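Side-chain contacts in amidase (Bacillus anthracis, PDB 5EWQ), which probably hydrolyses monocarboxylic acid amides to the acid and ammonia as an amidase of the amidase signature family: residues E52-I57 / L62-L67; G188-P193 / F199-S204; R268-A273 / E493-G498; Q351-G356 / K433-K438; E364-H369 / D419-V424. All blocks are in the same frame, centred on the assembly; numbering follows the deposited sequence.

Contact 1: E52-I57 / L62-L67; sequences ELQKMI and LSYEEL
Ile-57 and Leu-62 bring the two backbones together, 4.4 Å from CA to CA, where the chain leaves helix 50-58 and turns back into helix 64-79; this is the turn of a helix-loop-helix unit. Ile-57 CA makes a CA-H...O contact with Leu-62 O at 3.3 Å. From this hinge the side chains fill the angle between the helices. With CG1 of Ile-57 set between the backbone N and the carbonyl carbon (chi1 61°), the two branches part: CG2 lies against Leu-62 CB at 3.7 Å, while CD1 reaches CE1 of the Tyr-64 ring at 3.5 Å. The methyl CE of Met-56, modelled as selenomethionine, also touches Leu-62, at CD2, 3.6 Å away, and helix 35-45 closes over this leucine through Val-45. The polar edge belongs to Gln-54, whose OE1 approaches Tyr-64 OH near the ring plane at 3.1 Å, amide and ring nearly perpendicular; the NE2 of that amide gives its hydrogen bond to Asn-113 O. Ser-63 is the N-cap of helix 64-79, its OG weakly accepting from Glu-66 N. Farther from the turn, Leu-53 CD2 meets Leu-67 CD1 at 4.1 Å, the two side chains crossing at about a right angle.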
# COMPACT_ATOMS: atom_id res chain seq x y z
N GLU A 52 0.18 0.38 21.50
CA GLU A 52 0.33 -0.71 22.45
C GLU A 52 1.77 -1.22 22.48
O GLU A 52 2.26 -1.66 23.52
CB GLU A 52 -0.62 -1.86 22.11
CG GLU A 52 -2.09 -1.48 22.20
CD GLU A 52 -3.01 -2.62 21.81
OE1 GLU A 52 -2.52 -3.76 21.64
OE2 GLU A 52 -4.23 -2.38 21.66
N LEU A 53 2.44 -1.16 21.33
CA LEU A 53 3.84 -1.57 21.24
C LEU A 53 4.75 -0.61 22.00
O LEU A 53 5.76 -1.02 22.57
CB LEU A 53 4.28 -1.67 19.78
CG LEU A 53 3.67 -2.80 18.95
CD1 LEU A 53 4.15 -2.72 17.51
CD2 LEU A 53 4.00 -4.15 19.55
N GLN A 54 4.38 0.66 22.00
CA GLN A 54 5.15 1.68 22.71
C GLN A 54 4.98 1.52 24.22
O GLN A 54 5.87 1.90 24.99
CB GLN A 54 4.73 3.08 22.28
CG GLN A 54 4.89 3.36 20.79
CD GLN A 54 6.33 3.61 20.37
OE1 GLN A 54 7.26 3.44 21.16
NE2 GLN A 54 6.52 4.02 19.13
N LYS A 55 3.85 0.97 24.64
CA LYS A 55 3.59 0.74 26.05
C LYS A 55 4.35 -0.47 26.56
O LYS A 55 4.74 -0.53 27.73
CB LYS A 55 2.09 0.57 26.30
CG LYS A 55 1.26 1.81 26.03
CD LYS A 55 -0.22 1.55 26.25
N MSE A 56 4.56 -1.44 25.68
CA MSE A 56 5.26 -2.67 26.03
C MSE A 56 6.75 -2.43 26.27
O MSE A 56 7.40 -3.20 26.97
CB MSE A 56 5.07 -3.73 24.95
CG MSE A 56 3.67 -4.31 24.87
SE MSE A 56 3.53 -5.70 23.52
CE MSE A 56 5.04 -6.80 24.05
N ILE A 57 7.28 -1.37 25.68
CA ILE A 57 8.70 -1.05 25.81
C ILE A 57 8.93 0.02 26.87
O ILE A 57 10.04 0.17 27.37
CB ILE A 57 9.29 -0.59 24.46
CG1 ILE A 57 8.60 0.68 23.98
CG2 ILE A 57 9.16 -1.69 23.42
CD1 ILE A 57 8.98 1.08 22.58
N LEU A 62 9.62 -5.14 26.70
CA LEU A 62 9.97 -5.28 25.29
C LEU A 62 10.98 -4.21 24.88
O LEU A 62 11.15 -3.21 25.57
CB LEU A 62 8.72 -5.20 24.41
CG LEU A 62 8.83 -5.65 22.95
CD1 LEU A 62 8.96 -7.16 22.85
CD2 LEU A 62 7.66 -5.14 22.13
N SER A 63 11.65 -4.43 23.76
CA SER A 63 12.54 -3.43 23.18
C SER A 63 12.42 -3.42 21.66
O SER A 63 11.75 -4.29 21.08
CB SER A 63 13.99 -3.69 23.60
OG SER A 63 14.44 -4.95 23.12
N TYR A 64 13.06 -2.45 21.02
CA TYR A 64 13.02 -2.35 19.56
C TYR A 64 13.77 -3.50 18.90
O TYR A 64 13.38 -3.98 17.84
CB TYR A 64 13.59 -1.01 19.11
CG TYR A 64 12.71 0.17 19.43
CD1 TYR A 64 11.34 0.13 19.18
CD2 TYR A 64 13.23 1.33 19.99
CE1 TYR A 64 10.52 1.20 19.47
CE2 TYR A 64 12.42 2.41 20.28
CZ TYR A 64 11.07 2.34 20.02
OH TYR A 64 10.26 3.42 20.32
N GLU A 65 14.86 -3.93 19.54
CA GLU A 65 15.65 -5.05 19.03
C GLU A 65 14.84 -6.34 19.07
O GLU A 65 14.89 -7.14 18.14
CB GLU A 65 16.93 -5.20 19.84
CG GLU A 65 17.83 -6.33 19.37
CD GLU A 65 19.08 -6.48 20.22
OE1 GLU A 65 19.89 -7.38 19.92
OE2 GLU A 65 19.24 -5.71 21.18
N GLU A 66 14.09 -6.52 20.15
CA GLU A 66 13.22 -7.69 20.30
C GLU A 66 12.07 -7.63 19.29
O GLU A 66 11.70 -8.65 18.71
CB GLU A 66 12.66 -7.78 21.72
CG GLU A 66 13.69 -8.15 22.77
CD GLU A 66 13.10 -8.16 24.17
OE1 GLU A 66 12.78 -7.07 24.68
OE2 GLU A 66 12.96 -9.25 24.75
N LEU A 67 11.52 -6.44 19.10
CA LEU A 67 10.41 -6.24 18.17
C LEU A 67 10.82 -6.59 16.75
O LEU A 67 10.07 -7.23 16.01
CB LEU A 67 9.92 -4.79 18.24
CG LEU A 67 8.75 -4.43 17.32
CD1 LEU A 67 7.52 -5.25 17.66
CD2 LEU A 67 8.44 -2.94 17.41

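Contact 2: G188-P193 / F199-S204; sequences GQNLNP and FDTSGS
Asn-192 and Asp-200 share the one hydrogen bond across this contact, and it is a straight one: Asn-192 ND2 donates a hydrogen bond to Asp-200 O at 2.8 Å, with 170° at the hydrogen. The acceptor lies in the plane of the Asn-192 amide, although the donor is tilted from the plane of the Asp-200 carbonyl. That amide is gripped on both ends, since ND2 also bonds Gln-235 O and OD1 accepts from Tyr-194 N, which fixes its rotation.

The rest is van der Waals contact, centred on the methyl of Thr-201. With OG1 between the backbone N and the carbonyl carbon (chi1 60°), CG2 is anti to the carbonyl carbon and sits against the backbone of 190-192, 3.2 Å from Asn-190 O and 3.3 Å from Asn-192 N. Nearby, Phe-199 O rests on Asn-192 CB at 3.4 Å, while the Phe-199 ring leads away.

Bonds within each segment hold the shape. Gln-189 NE2 folds back onto Asn-190 O at 2.7 Å, and Thr-201 OG1 bonds Ser-202 O on a lone pair.

Ser-204 follows a cis peptide and its OG is hydrogen-bonded to Lys-122 NZ and Ser-228 OG, consistent with the Ser-cisSer-Lys triad of the amidase signature family. Segment 188-193 continues from strand 188-189, paired with 183-184, while helix 206-213 touches Pro-193 and Thr-201, and helix 230-235 touches Ser-202.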
# COMPACT_ATOMS: atom_id res chain seq x y z
N GLY A 188 8.64 -13.68 -6.97
CA GLY A 188 7.68 -14.72 -7.26
C GLY A 188 6.25 -14.32 -6.93
O GLY A 188 5.91 -13.14 -6.93
N GLN A 189 5.42 -15.31 -6.64
CA GLN A 189 4.00 -15.08 -6.40
C GLN A 189 3.67 -14.78 -4.94
O GLN A 189 4.10 -15.51 -4.04
CB GLN A 189 3.18 -16.29 -6.87
CG GLN A 189 1.69 -16.18 -6.57
CD GLN A 189 1.03 -15.07 -7.35
OE1 GLN A 189 1.06 -15.05 -8.58
NE2 GLN A 189 0.42 -14.13 -6.64
N ASN A 190 2.92 -13.72 -4.72
CA ASN A 190 2.42 -13.37 -3.39
C ASN A 190 1.18 -14.20 -3.08
O ASN A 190 0.31 -14.36 -3.93
CB ASN A 190 2.11 -11.88 -3.31
CG ASN A 190 2.22 -11.33 -1.90
OD1 ASN A 190 2.89 -10.32 -1.68
ND2 ASN A 190 1.56 -11.97 -0.95
N LEU A 191 1.10 -14.71 -1.86
CA LEU A 191 -0.06 -15.49 -1.44
C LEU A 191 -0.88 -14.77 -0.37
O LEU A 191 -0.34 -14.08 0.49
CB LEU A 191 0.38 -16.87 -0.93
CG LEU A 191 1.12 -17.75 -1.94
CD1 LEU A 191 1.40 -19.12 -1.34
CD2 LEU A 191 0.32 -17.87 -3.23
N ASN A 192 -2.20 -14.94 -0.44
CA ASN A 192 -3.11 -14.31 0.51
C ASN A 192 -3.15 -15.11 1.81
O ASN A 192 -3.53 -16.29 1.80
CB ASN A 192 -4.51 -14.18 -0.09
CG ASN A 192 -5.42 -13.26 0.72
OD1 ASN A 192 -5.43 -13.30 1.95
ND2 ASN A 192 -6.18 -12.43 0.01
N PRO A 193 -2.77 -14.48 2.93
CA PRO A 193 -2.67 -15.12 4.24
C PRO A 193 -4.00 -15.70 4.75
O PRO A 193 -3.99 -16.52 5.66
CB PRO A 193 -2.20 -13.99 5.16
CG PRO A 193 -2.55 -12.73 4.44
CD PRO A 193 -2.39 -13.06 2.99
N PHE A 199 -7.61 -17.67 -2.50
CA PHE A 199 -7.95 -16.25 -2.61
C PHE A 199 -6.82 -15.47 -3.27
O PHE A 199 -5.65 -15.62 -2.90
CB PHE A 199 -8.25 -15.66 -1.24
CG PHE A 199 -9.36 -16.35 -0.50
CD1 PHE A 199 -10.43 -16.90 -1.19
CD2 PHE A 199 -9.34 -16.46 0.88
CE1 PHE A 199 -11.46 -17.54 -0.52
CE2 PHE A 199 -10.35 -17.10 1.56
CZ PHE A 199 -11.42 -17.64 0.86
N ASP A 200 -7.16 -14.64 -4.25
CA ASP A 200 -6.18 -13.75 -4.86
C ASP A 200 -5.71 -12.72 -3.85
O ASP A 200 -6.36 -12.49 -2.83
CB ASP A 200 -6.77 -13.05 -6.09
CG ASP A 200 -6.35 -13.71 -7.39
OD1 ASP A 200 -5.25 -13.39 -7.89
OD2 ASP A 200 -7.12 -14.54 -7.92
N THR A 201 -4.57 -12.10 -4.12
CA THR A 201 -4.02 -11.09 -3.22
C THR A 201 -4.40 -9.69 -3.67
O THR A 201 -4.27 -8.73 -2.91
CB THR A 201 -2.48 -11.17 -3.16
OG1 THR A 201 -1.94 -10.96 -4.47
CG2 THR A 201 -2.04 -12.52 -2.65
N SER A 202 -4.88 -9.59 -4.91
CA SER A 202 -5.08 -8.32 -5.59
C SER A 202 -3.75 -7.57 -5.71
O SER A 202 -2.71 -8.08 -5.30
CB SER A 202 -6.12 -7.46 -4.87
OG SER A 202 -6.28 -6.21 -5.51
N GLY A 203 -3.79 -6.38 -6.29
CA GLY A 203 -2.56 -5.63 -6.50
C GLY A 203 -2.77 -4.14 -6.60
O GLY A 203 -3.89 -3.65 -6.51
N SER A 204 -1.67 -3.41 -6.79
CA SER A 204 -0.36 -4.02 -6.97
C SER A 204 0.44 -4.08 -5.66
O SER A 204 1.50 -4.70 -5.61
CB SER A 204 0.44 -3.26 -8.02
OG SER A 204 0.69 -1.92 -7.61

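Contact 3: R268-A273 / E493-G498; sequences RTVKDA and ELFNIG
Val-270 and Ala-273 pack against Phe-495 where two helices meet over the large mixed sheet of the amidase alpha/beta fold. Helix 270-280 follows strand 263-267, and helix 491-503 comes after the last strand, 479-485, so the contact joins the middle of the chain to its C-terminal helix.

Apolar contact dominates. The Phe-495 ring is met at its edge: Val-270 CG1 lies in the ring plane, 3.5 Å from CD1, and Ala-273 CB, one helical turn on, approaches CE1 at 3.9 Å. The side chains of Val-270 and Phe-495 pass one another, pointing in opposite directions. The valine's two methyls divide the work. CG1, anti to the backbone N (chi1 -177°), takes the ring, leaving CG2 to face the backbone of Gly-498. With no side chain there, helix 491-503 comes close enough for the CA atoms of Val-270 and Gly-498 to stand 6.6 Å apart.

No hydrogen bond links the two segments, but polar groups border them. Thr-269, the N-cap of helix 270-280, makes no capping bond with its side chain; the next amide, Val-270 N, is instead taken by Glu-502 OE2 from farther along helix 491-503.

Beneath both helices runs strand 239-242, with Val-239 touching Val-270 and Ala-273, and Leu-241 touching Phe-495. Two backbone carbonyls also come near: Val-270 O lies 3.6 Å from Phe-495 CE1, and Gly-498 O 3.7 Å from Val-270 CG2.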
# COMPACT_ATOMS: atom_id res chain seq x y z
N ARG A 268 -3.07 -2.50 9.90
CA ARG A 268 -4.23 -3.27 10.33
C ARG A 268 -5.29 -2.33 10.89
O ARG A 268 -6.49 -2.61 10.81
CB ARG A 268 -3.85 -4.31 11.38
CG ARG A 268 -2.44 -4.85 11.26
CD ARG A 268 -2.13 -5.81 12.39
NE ARG A 268 -0.72 -6.21 12.39
CZ ARG A 268 0.23 -5.56 13.06
NH1 ARG A 268 1.48 -5.99 13.01
NH2 ARG A 268 -0.07 -4.49 13.77
N THR A 269 -4.84 -1.22 11.46
CA THR A 269 -5.71 -0.28 12.14
C THR A 269 -5.67 1.09 11.48
O THR A 269 -4.62 1.54 11.03
CB THR A 269 -5.33 -0.15 13.63
OG1 THR A 269 -5.15 -1.46 14.19
CG2 THR A 269 -6.40 0.59 14.41
N VAL A 270 -6.83 1.75 11.43
CA VAL A 270 -6.94 3.10 10.88
C VAL A 270 -6.06 4.06 11.67
O VAL A 270 -5.46 4.99 11.12
CB VAL A 270 -8.40 3.59 10.90
CG1 VAL A 270 -8.51 4.97 10.26
CG2 VAL A 270 -9.30 2.60 10.18
N LYS A 271 -5.98 3.83 12.98
CA LYS A 271 -5.12 4.61 13.87
C LYS A 271 -3.66 4.53 13.45
O LYS A 271 -3.00 5.55 13.26
CB LYS A 271 -5.28 4.12 15.31
CG LYS A 271 -4.41 4.84 16.33
CD LYS A 271 -5.04 6.13 16.80
CE LYS A 271 -4.53 6.53 18.17
NZ LYS A 271 -5.28 7.70 18.73
N ASP A 272 -3.16 3.31 13.31
CA ASP A 272 -1.77 3.07 12.95
C ASP A 272 -1.45 3.60 11.55
O ASP A 272 -0.33 4.03 11.28
CB ASP A 272 -1.45 1.58 13.03
CG ASP A 272 -1.61 1.02 14.44
OD1 ASP A 272 -1.40 1.79 15.40
OD2 ASP A 272 -1.94 -0.17 14.58
N ALA A 273 -2.44 3.57 10.67
CA ALA A 273 -2.28 4.08 9.31
C ALA A 273 -2.06 5.59 9.33
O ALA A 273 -1.21 6.12 8.60
CB ALA A 273 -3.49 3.73 8.46
N GLU A 493 -10.63 14.20 7.72
CA GLU A 493 -12.01 13.78 7.90
C GLU A 493 -12.19 12.31 7.56
O GLU A 493 -13.02 11.62 8.15
CB GLU A 493 -12.95 14.64 7.05
CG GLU A 493 -14.42 14.43 7.34
CD GLU A 493 -15.32 15.34 6.52
OE1 GLU A 493 -16.53 15.42 6.83
OE2 GLU A 493 -14.82 15.96 5.56
N LEU A 494 -11.40 11.83 6.60
CA LEU A 494 -11.47 10.43 6.19
C LEU A 494 -11.05 9.49 7.32
O LEU A 494 -11.74 8.51 7.60
CB LEU A 494 -10.59 10.18 4.97
CG LEU A 494 -11.33 9.99 3.64
CD1 LEU A 494 -10.40 9.40 2.59
CD2 LEU A 494 -12.56 9.12 3.83
N PHE A 495 -9.93 9.79 7.96
CA PHE A 495 -9.45 8.99 9.08
C PHE A 495 -10.45 8.99 10.22
O PHE A 495 -10.67 7.96 10.86
CB PHE A 495 -8.09 9.50 9.57
CG PHE A 495 -6.92 8.94 8.80
CD1 PHE A 495 -6.61 7.60 8.86
CD2 PHE A 495 -6.13 9.77 8.02
CE1 PHE A 495 -5.54 7.08 8.16
CE2 PHE A 495 -5.05 9.26 7.32
CZ PHE A 495 -4.76 7.92 7.39
N ASN A 496 -11.04 10.15 10.49
CA ASN A 496 -12.04 10.27 11.54
C ASN A 496 -13.28 9.44 11.23
O ASN A 496 -13.84 8.78 12.11
CB ASN A 496 -12.42 11.74 11.74
CG ASN A 496 -13.18 11.97 13.04
OD1 ASN A 496 -13.07 11.19 13.98
ND2 ASN A 496 -13.94 13.06 13.09
N ILE A 497 -13.69 9.46 9.97
CA ILE A 497 -14.81 8.65 9.51
C ILE A 497 -14.44 7.17 9.52
O ILE A 497 -15.21 6.33 9.98
CB ILE A 497 -15.25 9.07 8.09
CG1 ILE A 497 -16.02 10.39 8.14
CG2 ILE A 497 -16.10 7.98 7.44
CD1 ILE A 497 -16.49 10.88 6.79
N GLY A 498 -13.25 6.86 9.01
CA GLY A 498 -12.77 5.49 8.95
C GLY A 498 -12.57 4.86 10.32
O GLY A 498 -12.87 3.69 10.52

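Contact 4: Q351-G356 / K433-K438; sequences QLNNGG and KKELNK
Leu-352 and Glu-435 mark the closest backbone approach, 7.3 Å between CA atoms, as an irregular piece of chain passes a helix. Glu-435 does most of the touching. Its CG stands anti to the backbone N (chi1 180°) and the chain then bends at chi2, 64°, which carries the carboxylate across to the backbone of Asn-353. There OE1 accepts a weak hydrogen bond from Asn-353 N, 3.4 Å long and well off straight at 142°, and rests 3.3 Å from Asn-353 CB. The loop 351-356 comes just after strand 345-347, an outermost strand of the large mixed sheet, and leads into helix 360-377; here it lies against the C-terminal part of helix 418-437. Farther along, Gly-355 O takes a hydrogen bond from Asn-431 ND2 of the same helix. Beside the Glu-435 bond the contact is apolar and loose: Leu-352 CG faces the aliphatic CG of Glu-435 at 4.3 Å, and Leu-352 CD2 comes to 4.4 Å from Leu-436 CD1. Leu-458 of helix 457-462 touches Leu-352, Glu-435 and Leu-436 alike, whereas Asn-353 stays on the exposed side.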
# COMPACT_ATOMS: atom_id res chain seq x y z
N GLN A 351 -25.07 5.40 -8.00
CA GLN A 351 -24.32 4.75 -9.07
C GLN A 351 -23.51 5.78 -9.86
O GLN A 351 -24.06 6.54 -10.67
CB GLN A 351 -25.25 3.98 -10.00
CG GLN A 351 -24.54 3.27 -11.14
CD GLN A 351 -25.36 2.15 -11.75
OE1 GLN A 351 -26.39 1.76 -11.20
NE2 GLN A 351 -24.91 1.63 -12.88
N LEU A 352 -22.21 5.81 -9.62
CA LEU A 352 -21.31 6.74 -10.29
C LEU A 352 -21.23 6.43 -11.78
O LEU A 352 -21.30 5.27 -12.19
CB LEU A 352 -19.92 6.69 -9.66
CG LEU A 352 -19.58 7.74 -8.60
CD1 LEU A 352 -20.73 7.95 -7.64
CD2 LEU A 352 -18.33 7.32 -7.83
N ASN A 353 -21.07 7.47 -12.59
CA ASN A 353 -20.98 7.31 -14.04
C ASN A 353 -19.55 7.48 -14.54
O ASN A 353 -18.97 8.55 -14.43
CB ASN A 353 -21.90 8.30 -14.74
CG ASN A 353 -21.84 8.19 -16.25
OD1 ASN A 353 -21.05 8.88 -16.91
ND2 ASN A 353 -22.66 7.31 -16.82
N ASN A 354 -19.00 6.40 -15.10
CA ASN A 354 -17.64 6.43 -15.63
C ASN A 354 -17.63 6.80 -17.11
O ASN A 354 -17.41 5.95 -17.97
CB ASN A 354 -16.96 5.08 -15.43
CG ASN A 354 -16.92 4.66 -13.97
OD1 ASN A 354 -16.86 5.50 -13.07
ND2 ASN A 354 -16.95 3.36 -13.73
N GLY A 355 -17.86 8.08 -17.40
CA GLY A 355 -17.89 8.55 -18.77
C GLY A 355 -16.82 9.58 -19.06
O GLY A 355 -16.67 10.56 -18.32
N GLY A 356 -16.06 9.36 -20.13
CA GLY A 356 -15.03 10.29 -20.54
C GLY A 356 -13.80 10.27 -19.64
O GLY A 356 -12.87 11.05 -19.84
N LYS A 433 -13.85 14.87 -11.24
CA LYS A 433 -13.95 15.85 -10.16
C LYS A 433 -15.37 16.39 -10.05
O LYS A 433 -15.88 16.62 -8.95
CB LYS A 433 -12.96 16.99 -10.37
CG LYS A 433 -12.77 17.89 -9.16
CD LYS A 433 -11.66 18.90 -9.41
CE LYS A 433 -11.42 19.77 -8.18
NZ LYS A 433 -10.32 20.76 -8.42
N LYS A 434 -16.01 16.59 -11.20
CA LYS A 434 -17.39 17.08 -11.23
C LYS A 434 -18.36 15.99 -10.79
O LYS A 434 -19.35 16.26 -10.11
CB LYS A 434 -17.75 17.58 -12.63
N GLU A 435 -18.07 14.75 -11.19
CA GLU A 435 -18.91 13.62 -10.83
C GLU A 435 -18.89 13.37 -9.33
O GLU A 435 -19.92 13.05 -8.73
CB GLU A 435 -18.45 12.36 -11.57
CG GLU A 435 -19.26 11.11 -11.25
CD GLU A 435 -20.70 11.22 -11.70
OE1 GLU A 435 -21.00 10.83 -12.85
OE2 GLU A 435 -21.54 11.70 -10.91
N LEU A 436 -17.72 13.53 -8.72
CA LEU A 436 -17.56 13.33 -7.28
C LEU A 436 -18.21 14.47 -6.50
O LEU A 436 -18.97 14.23 -5.57
CB LEU A 436 -16.08 13.22 -6.92
CG LEU A 436 -15.51 11.80 -6.80
CD1 LEU A 436 -15.84 10.96 -8.02
CD2 LEU A 436 -14.00 11.85 -6.58
N ASN A 437 -17.90 15.70 -6.88
CA ASN A 437 -18.45 16.88 -6.21
C ASN A 437 -19.97 16.97 -6.34
O ASN A 437 -20.62 17.65 -5.55
CB ASN A 437 -17.82 18.15 -6.77
CG ASN A 437 -16.35 18.28 -6.40
OD1 ASN A 437 -15.92 17.83 -5.34
ND2 ASN A 437 -15.57 18.88 -7.29
N LYS A 438 -20.52 16.28 -7.33
CA LYS A 438 -21.96 16.23 -7.54
C LYS A 438 -22.66 15.65 -6.32
O LYS A 438 -23.79 16.03 -5.99
CB LYS A 438 -22.29 15.40 -8.79
CG LYS A 438 -23.78 15.26 -9.07
CD LYS A 438 -24.03 14.33 -10.24
CE LYS A 438 -25.52 14.12 -10.48
NZ LYS A 438 -25.78 13.19 -11.61

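Contact 5: E364-H369 / D419-V424; sequences EYEFKH and DEFEKV
An aromatic pair, Tyr-365 with Phe-421, joins helices 360-377 and 418-437 in a partly buried contact toward the periphery of the molecule. The rings meet obliquely, their centroids 4.8 Å apart and their planes at 32°. Tyr-365 CD2 hangs over one face of the Phe-421 ring, toward its rim, 3.3 Å from CG. In return Phe-421 CB sits over a face of the tyrosine as a CH-pi contact, 4.0 Å from the ring centroid and 28° off the normal.

Both side chains hold CG anti to the backbone N, which sends each ring out from its helix toward the other. The two helices belong to the stretch between strands 345-347 and 447-451, which holds helices and loops but no strand, and this pair ties its first long helix to its last.

On the opposite face of the Tyr-365 ring lies the imidazole of His-369, one turn along the same helix, with CE1 above the rim of the tyrosine; the tyrosine ring lies between histidine and phenylalanine. The histidine ND1 gives a hydrogen bond to Tyr-365 O at 2.8 Å.

Glu-366 supplies the second contact. Its extended chain runs past the far end of the phenylalanine, CD lying 3.4 Å from Phe-421 CZ, with carboxylate and ring planes at 61°. The polar end is satisfied beyond the two segments: Glu-366 OE1 is hydrogen-bonded to Thr-259 OG1, and Phe-421 also touches Thr-259.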
# COMPACT_ATOMS: atom_id res chain seq x y z
N GLU A 364 -0.56 4.10 -21.15
CA GLU A 364 0.18 3.63 -22.32
C GLU A 364 1.23 4.63 -22.80
O GLU A 364 2.33 4.25 -23.18
CB GLU A 364 -0.79 3.31 -23.47
CG GLU A 364 -0.11 2.89 -24.76
CD GLU A 364 -1.10 2.46 -25.83
OE1 GLU A 364 -0.85 2.74 -27.02
OE2 GLU A 364 -2.13 1.84 -25.48
N TYR A 365 0.88 5.91 -22.77
CA TYR A 365 1.80 6.95 -23.21
C TYR A 365 2.82 7.31 -22.14
O TYR A 365 4.01 7.43 -22.41
CB TYR A 365 1.03 8.21 -23.63
CG TYR A 365 1.92 9.41 -23.88
CD1 TYR A 365 2.55 9.59 -25.10
CD2 TYR A 365 2.12 10.36 -22.89
CE1 TYR A 365 3.37 10.68 -25.33
CE2 TYR A 365 2.93 11.46 -23.10
CZ TYR A 365 3.55 11.61 -24.33
OH TYR A 365 4.36 12.70 -24.54
N GLU A 366 2.34 7.48 -20.91
CA GLU A 366 3.15 8.06 -19.85
C GLU A 366 4.16 7.09 -19.24
O GLU A 366 5.19 7.51 -18.71
CB GLU A 366 2.24 8.62 -18.75
CG GLU A 366 2.83 9.79 -17.99
CD GLU A 366 1.87 10.38 -16.98
OE1 GLU A 366 0.80 9.78 -16.76
OE2 GLU A 366 2.19 11.44 -16.39
N PHE A 367 3.87 5.79 -19.31
CA PHE A 367 4.74 4.78 -18.72
C PHE A 367 6.13 4.80 -19.35
O PHE A 367 7.14 4.82 -18.64
CB PHE A 367 4.14 3.39 -18.86
CG PHE A 367 5.04 2.28 -18.39
CD1 PHE A 367 5.27 2.08 -17.04
CD2 PHE A 367 5.67 1.45 -19.30
CE1 PHE A 367 6.11 1.07 -16.61
CE2 PHE A 367 6.51 0.44 -18.87
CZ PHE A 367 6.73 0.25 -17.52
N LYS A 368 6.18 4.79 -20.68
CA LYS A 368 7.44 4.82 -21.41
C LYS A 368 8.26 6.05 -21.06
O LYS A 368 9.47 5.96 -20.86
CB LYS A 368 7.18 4.77 -22.92
CG LYS A 368 8.43 4.91 -23.77
CD LYS A 368 8.09 4.96 -25.25
CE LYS A 368 9.35 5.11 -26.10
NZ LYS A 368 9.03 5.14 -27.55
N HIS A 369 7.59 7.20 -20.98
CA HIS A 369 8.27 8.46 -20.73
C HIS A 369 8.73 8.60 -19.28
O HIS A 369 9.85 9.05 -19.02
CB HIS A 369 7.36 9.63 -21.10
CG HIS A 369 7.07 9.72 -22.57
ND1 HIS A 369 6.36 8.76 -23.25
CD2 HIS A 369 7.42 10.65 -23.49
CE1 HIS A 369 6.26 9.10 -24.52
NE2 HIS A 369 6.90 10.24 -24.69
N ASP A 419 0.09 15.77 -27.34
CA ASP A 419 -1.13 16.57 -27.46
C ASP A 419 -2.37 15.73 -27.16
O ASP A 419 -3.29 16.20 -26.48
CB ASP A 419 -1.23 17.17 -28.86
CG ASP A 419 -0.38 18.42 -29.03
OD1 ASP A 419 -0.37 19.25 -28.10
OD2 ASP A 419 0.27 18.56 -30.09
N GLU A 420 -2.38 14.50 -27.65
CA GLU A 420 -3.49 13.59 -27.41
C GLU A 420 -3.54 13.17 -25.95
O GLU A 420 -4.61 12.89 -25.41
CB GLU A 420 -3.38 12.36 -28.32
N PHE A 421 -2.37 13.12 -25.32
CA PHE A 421 -2.27 12.70 -23.92
C PHE A 421 -2.77 13.77 -22.96
O PHE A 421 -3.67 13.51 -22.15
CB PHE A 421 -0.83 12.33 -23.58
CG PHE A 421 -0.58 12.16 -22.11
CD1 PHE A 421 -1.02 11.03 -21.44
CD2 PHE A 421 0.09 13.13 -21.38
CE1 PHE A 421 -0.80 10.87 -20.09
CE2 PHE A 421 0.32 12.98 -20.03
CZ PHE A 421 -0.12 11.84 -19.38
N GLU A 422 -2.20 14.96 -23.05
CA GLU A 422 -2.53 16.05 -22.13
C GLU A 422 -3.98 16.51 -22.27
O GLU A 422 -4.55 17.09 -21.35
CB GLU A 422 -1.59 17.24 -22.34
CG GLU A 422 -0.14 16.96 -21.95
CD GLU A 422 0.74 18.18 -22.06
OE1 GLU A 422 0.30 19.19 -22.66
OE2 GLU A 422 1.88 18.14 -21.56
N LYS A 423 -4.57 16.24 -23.43
CA LYS A 423 -5.97 16.58 -23.67
C LYS A 423 -6.90 15.58 -22.99
O LYS A 423 -7.93 15.95 -22.43
CB LYS A 423 -6.26 16.63 -25.17
N VAL A 424 -6.52 14.30 -23.03
CA VAL A 424 -7.29 13.24 -22.40
C VAL A 424 -7.26 13.38 -20.88
O VAL A 424 -8.29 13.24 -20.21
CB VAL A 424 -6.77 11.85 -22.81
CG1 VAL A 424 -7.24 10.78 -21.84
CG2 VAL A 424 -7.22 11.51 -24.23

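Contacts 1, 2 and 3 are buried; contacts 4 and 5 are only partly so, and lie across the chain's centre from contact 1. Contacts 4 and 5 share helix 418-437 at different points along it, their nearest atoms about 5 Å apart, and both join it to the chain that follows strand 345-347. Chemistry tracks place: contact 3, over the central sheet, is purely apolar across its segments; contact 2, leading toward the probable active site, relies on an amide-to-backbone bond; contact 1 joins two consecutive helices with mixed partners. At the periphery, contact 4 has a weak carboxylate bond, whereas contact 5 has aromatic rings and no hydrogen bond between its segments.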